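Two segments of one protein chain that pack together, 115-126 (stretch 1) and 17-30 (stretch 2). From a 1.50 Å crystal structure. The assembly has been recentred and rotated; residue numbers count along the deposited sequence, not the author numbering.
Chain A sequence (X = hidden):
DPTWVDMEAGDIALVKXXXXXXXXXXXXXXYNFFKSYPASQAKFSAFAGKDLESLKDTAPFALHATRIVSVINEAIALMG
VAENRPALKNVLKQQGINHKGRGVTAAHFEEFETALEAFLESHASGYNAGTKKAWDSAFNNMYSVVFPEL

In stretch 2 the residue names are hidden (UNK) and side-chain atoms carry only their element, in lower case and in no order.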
# COMPACT_ATOMS: atom_id res chain seq x y z
N ALA A 115 -2.19 -2.46 8.46
CA ALA A 115 -0.80 -2.56 8.86
C ALA A 115 0.00 -1.30 8.52
O ALA A 115 0.80 -0.87 9.34
CB ALA A 115 -0.13 -3.79 8.25
N LEU A 116 -0.19 -0.73 7.31
CA LEU A 116 0.51 0.48 6.92
C LEU A 116 0.14 1.64 7.84
O LEU A 116 0.99 2.47 8.16
CB LEU A 116 0.22 0.84 5.46
CG LEU A 116 1.17 1.91 4.87
CD1 LEU A 116 2.54 1.34 4.69
CD2 LEU A 116 0.70 2.44 3.50
N GLU A 117 -1.15 1.75 8.23
CA GLU A 117 -1.58 2.80 9.14
C GLU A 117 -0.83 2.72 10.47
O GLU A 117 -0.36 3.76 11.01
CB GLU A 117 -3.09 2.76 9.41
CG GLU A 117 -3.97 3.09 8.23
CD GLU A 117 -5.44 2.78 8.49
OE1 GLU A 117 -5.74 1.82 9.24
OE2 GLU A 117 -6.31 3.49 7.94
N ALA A 118 -0.70 1.50 10.99
CA ALA A 118 0.04 1.31 12.24
C ALA A 118 1.51 1.69 12.05
O ALA A 118 2.11 2.31 12.90
CB ALA A 118 -0.09 -0.12 12.73
N PHE A 119 2.08 1.34 10.89
CA PHE A 119 3.47 1.68 10.63
C PHE A 119 3.66 3.20 10.51
O PHE A 119 4.63 3.75 11.02
CB PHE A 119 3.90 1.01 9.32
CG PHE A 119 5.41 0.97 9.13
CD1 PHE A 119 6.16 -0.02 9.74
CD2 PHE A 119 6.05 1.93 8.36
CE1 PHE A 119 7.57 -0.05 9.58
CE2 PHE A 119 7.45 1.90 8.19
CZ PHE A 119 8.21 0.93 8.79
N LEU A 120 2.76 3.88 9.80
CA LEU A 120 2.84 5.33 9.67
C LEU A 120 2.67 5.99 11.04
O LEU A 120 3.36 6.97 11.38
CB LEU A 120 1.76 5.82 8.70
CG LEU A 120 2.02 5.60 7.21
CD1 LEU A 120 0.71 5.52 6.44
CD2 LEU A 120 2.88 6.74 6.67
N GLU A 121 1.76 5.46 11.85
CA GLU A 121 1.57 6.00 13.19
C GLU A 121 2.85 5.86 14.03
O GLU A 121 3.19 6.78 14.78
CB GLU A 121 0.37 5.35 13.88
CG GLU A 121 -0.06 6.03 15.17
CD GLU A 121 -1.06 5.21 15.94
OE1 GLU A 121 -1.06 3.97 15.81
OE2 GLU A 121 -1.86 5.83 16.69
N SER A 122 3.54 4.74 13.88
CA SER A 122 4.81 4.50 14.58
C SER A 122 5.96 5.36 14.06
O SER A 122 6.80 5.78 14.85
CB SER A 122 5.20 3.02 14.48
OG SER A 122 4.28 2.22 15.21
N HIS A 123 6.03 5.60 12.74
CA HIS A 123 7.26 6.15 12.16
C HIS A 123 7.19 7.53 11.53
O HIS A 123 8.23 8.19 11.40
CB HIS A 123 7.88 5.16 11.17
CG HIS A 123 8.17 3.83 11.79
ND1 HIS A 123 9.26 3.60 12.61
CD2 HIS A 123 7.49 2.66 11.74
CE1 HIS A 123 9.24 2.35 13.03
NE2 HIS A 123 8.18 1.75 12.51
N ALA A 124 6.00 7.99 11.14
CA ALA A 124 5.86 9.30 10.52
C ALA A 124 5.71 10.36 11.59
O ALA A 124 4.68 10.45 12.27
CB ALA A 124 4.68 9.33 9.54
N SER A 125 6.73 11.20 11.74
CA SER A 125 6.65 12.25 12.75
C SER A 125 5.42 13.13 12.55
O SER A 125 5.07 13.50 11.42
CB SER A 125 7.94 13.09 12.75
OG SER A 125 8.04 13.87 11.57
N GLY A 126 4.75 13.42 13.65
CA GLY A 126 3.58 14.29 13.64
C GLY A 126 2.28 13.66 13.17
O GLY A 126 1.30 14.35 12.96
N UNK A 17 3.87 13.61 1.94
CA UNK A 17 4.90 13.94 2.93
C UNK A 17 5.11 12.85 3.97
O UNK A 17 6.25 12.56 4.34
c UNK A 17 4.68 15.29 3.59
o UNK A 17 3.40 15.39 4.18
N UNK A 18 4.02 12.22 4.43
CA UNK A 18 4.16 11.14 5.39
C UNK A 18 4.74 9.87 4.72
O UNK A 18 5.54 9.16 5.31
c UNK A 18 2.82 10.87 6.12
o UNK A 18 1.79 10.49 5.23
N UNK A 19 4.36 9.65 3.46
CA UNK A 19 4.98 8.58 2.68
C UNK A 19 6.49 8.75 2.55
O UNK A 19 7.25 7.79 2.66
c UNK A 19 5.40 3.25 0.49
c UNK A 19 5.66 5.44 -0.43
c UNK A 19 4.69 3.81 1.57
c UNK A 19 4.48 5.19 1.67
n UNK A 19 6.03 6.45 -1.27
c UNK A 19 4.95 7.44 0.43
c UNK A 19 5.88 4.04 -0.52
c UNK A 19 4.31 8.49 1.31
c UNK A 19 5.60 7.66 -0.76
c UNK A 19 4.98 6.02 0.66
N UNK A 20 6.90 9.99 2.28
CA UNK A 20 8.32 10.28 2.14
C UNK A 20 9.12 9.93 3.41
O UNK A 20 10.34 9.68 3.33
c UNK A 20 8.52 11.75 1.75
N UNK A 21 8.44 9.89 4.55
CA UNK A 21 9.08 9.55 5.82
C UNK A 21 9.32 8.04 5.98
O UNK A 21 10.13 7.63 6.82
c UNK A 21 8.23 10.05 6.99
c UNK A 21 8.18 11.56 7.15
c UNK A 21 7.71 11.97 8.54
n UNK A 21 6.57 12.64 8.61
o UNK A 21 8.39 11.66 9.54
N UNK A 22 8.61 7.21 5.21
CA UNK A 22 8.73 5.76 5.34
C UNK A 22 9.12 5.04 4.06
O UNK A 22 9.37 3.83 4.10
c UNK A 22 7.42 5.16 5.94
c UNK A 22 5.10 4.36 5.31
c UNK A 22 7.11 5.82 7.30
c UNK A 22 6.25 5.31 4.95
N UNK A 23 9.20 5.75 2.94
CA UNK A 23 9.40 5.01 1.69
C UNK A 23 10.76 4.36 1.49
O UNK A 23 10.91 3.50 0.61
c UNK A 23 11.35 8.50 0.30
c UNK A 23 8.92 5.81 0.47
n UNK A 23 10.90 7.37 0.79
c UNK A 23 9.71 7.04 0.17
c UNK A 23 9.48 8.03 -0.73
n UNK A 23 10.52 8.93 -0.63
N UNK A 24 11.73 4.73 2.33
CA UNK A 24 13.00 4.09 2.31
C UNK A 24 13.09 3.02 3.41
O UNK A 24 14.17 2.51 3.71
o UNK A 24 13.04 5.99 4.40
c UNK A 24 14.12 5.80 3.78
o UNK A 24 15.19 6.18 4.31
c UNK A 24 14.11 5.13 2.44
N UNK A 25 11.93 2.62 3.93
CA UNK A 25 11.83 1.56 4.92
C UNK A 25 11.07 0.36 4.34
O UNK A 25 10.25 -0.24 5.02
n UNK A 25 12.20 6.02 8.09
c UNK A 25 11.90 3.20 6.90
c UNK A 25 11.92 4.78 8.89
c UNK A 25 11.12 3.73 8.10
c UNK A 25 11.13 2.06 6.19
N UNK A 26 11.34 0.04 3.07
CA UNK A 26 10.57 -0.99 2.34
C UNK A 26 10.55 -2.32 3.05
O UNK A 26 9.52 -2.94 3.21
c UNK A 26 11.49 0.06 0.15
o UNK A 26 13.45 0.61 1.38
c UNK A 26 11.21 -1.21 0.96
o UNK A 26 13.50 0.88 -0.80
c UNK A 26 12.92 0.54 0.27
N UNK A 27 11.72 -2.77 3.51
CA UNK A 27 11.80 -4.06 4.19
C UNK A 27 10.98 -4.05 5.48
O UNK A 27 10.23 -4.99 5.74
c UNK A 27 13.99 -4.86 3.16
c UNK A 27 13.44 -5.50 5.52
c UNK A 27 13.29 -4.42 4.47
N UNK A 28 11.08 -2.96 6.24
CA UNK A 28 10.32 -2.86 7.49
C UNK A 28 8.83 -2.80 7.21
O UNK A 28 8.04 -3.37 7.99
c UNK A 28 10.75 -1.66 8.33
c UNK A 28 12.16 -1.81 8.92
o UNK A 28 12.66 -2.94 9.04
o UNK A 28 12.82 -0.80 9.27
N UNK A 29 8.42 -2.14 6.12
CA UNK A 29 6.99 -2.10 5.80
C UNK A 29 6.49 -3.51 5.50
O UNK A 29 5.43 -3.93 6.00
c UNK A 29 6.95 0.29 4.94
c UNK A 29 5.32 -1.41 3.99
c UNK A 29 6.74 -1.18 4.56
c UNK A 29 7.11 1.20 3.73
N UNK A 30 7.24 -4.27 4.70
CA UNK A 30 6.82 -5.63 4.38
C UNK A 30 6.83 -6.54 5.59
O UNK A 30 5.91 -7.36 5.79
c UNK A 30 5.75 -7.52 2.18
c UNK A 30 8.14 -8.10 1.57
c UNK A 30 7.20 -7.61 2.70
c UNK A 30 7.65 -6.25 3.23

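Position 17 carries one carbon followed by one oxygen, and the side chain lies beyond reach of the other stretch; it is Ser-17. Position 18 has the same composition, but here the CA-to-CB bond points toward stretch 1. Its CB lies 4.2 Å from CB of Ala-124, and its backbone O is 3.8 Å from CD2 of Leu-120. This is Ser-18, whose hydroxyl is satisfied elsewhere in the structure.

At position 19 one carbon leads to fused five- and six-membered rings holding eight carbons and one nitrogen, which can only be an indole: Trp-19. Its CA-to-CB bond points away, although the end of the side chain comes nearer, with CZ3 of Trp-19 4.5 Å from CD1 of Leu-116. Position 20, with a single side-chain carbon, is Ala-20, exposed and remote from the contact.

Position 21 has three carbons in a row, the third bearing one oxygen and one nitrogen. The oxygen lies 2.8 Å from N of Ser-125 and 3.0 Å from its OG, while the nitrogen lies 3.3 Å from O of Ser-125. A terminal amide on a chain of this length is glutamine, Gln-21. Its OE1 accepts from both N and OG of Ser-125, and its NE2 donates to the backbone O, so a single amide group engages both polar ends of one residue's backbone.

Position 22 has four carbons forked at the first, one arm two carbons long. The end of the long arm lies 3.5 Å from CD2 of Leu-120 and 4.0 Å from CD1 of Leu-116, and CB lies 4.0 Å from CE2 of Phe-119, at the edge of the ring. This is Ile-22.

Position 23 has one carbon leading to a five-membered ring of three carbons and two nitrogens, and its CA-to-CB bond points away from stretch 1; it is His-23. Position 24, two carbons with two oxygens on the second, is Asp-24, also out of contact. Position 25 has four carbons in a row ending in nitrogen, and its CB packs at the edge of the Phe-119 ring, 4.1 Å from CZ; it is Lys-25. Its NZ turns back to donate to O of Gln-21 at 2.9 Å. Lys-25 closes a type I turn begun at Ile-22 and occupies the next helix's N-cap.

Position 26, three carbons with two oxygens on the third and a CA-to-CB bond pointing away, is Glu-26; position 27, one carbon bearing two others, is Val-27, out of reach. Position 28 has two carbons and two terminal oxygens, and its CB lies 3.7 Å from CZ of Phe-119; this is Asp-28. Position 29 is again forked at the first carbon; the first carbon of the longer arm lies over one face of the Phe-119 ring, 3.7 Å from CE2, in a CH-pi contact; this is Ile-29. Position 30, four carbons forked at the second and out of reach, is Leu-30.

The contact joins apolar packing of Leu-116, Phe-119 and Leu-120 against Ile-22 and Ile-29 to a polar clasp, where Gln-21 holds Ser-125 just beyond the helix end.

Stretch 2 17-30: SSWAQIHDKEVDIL
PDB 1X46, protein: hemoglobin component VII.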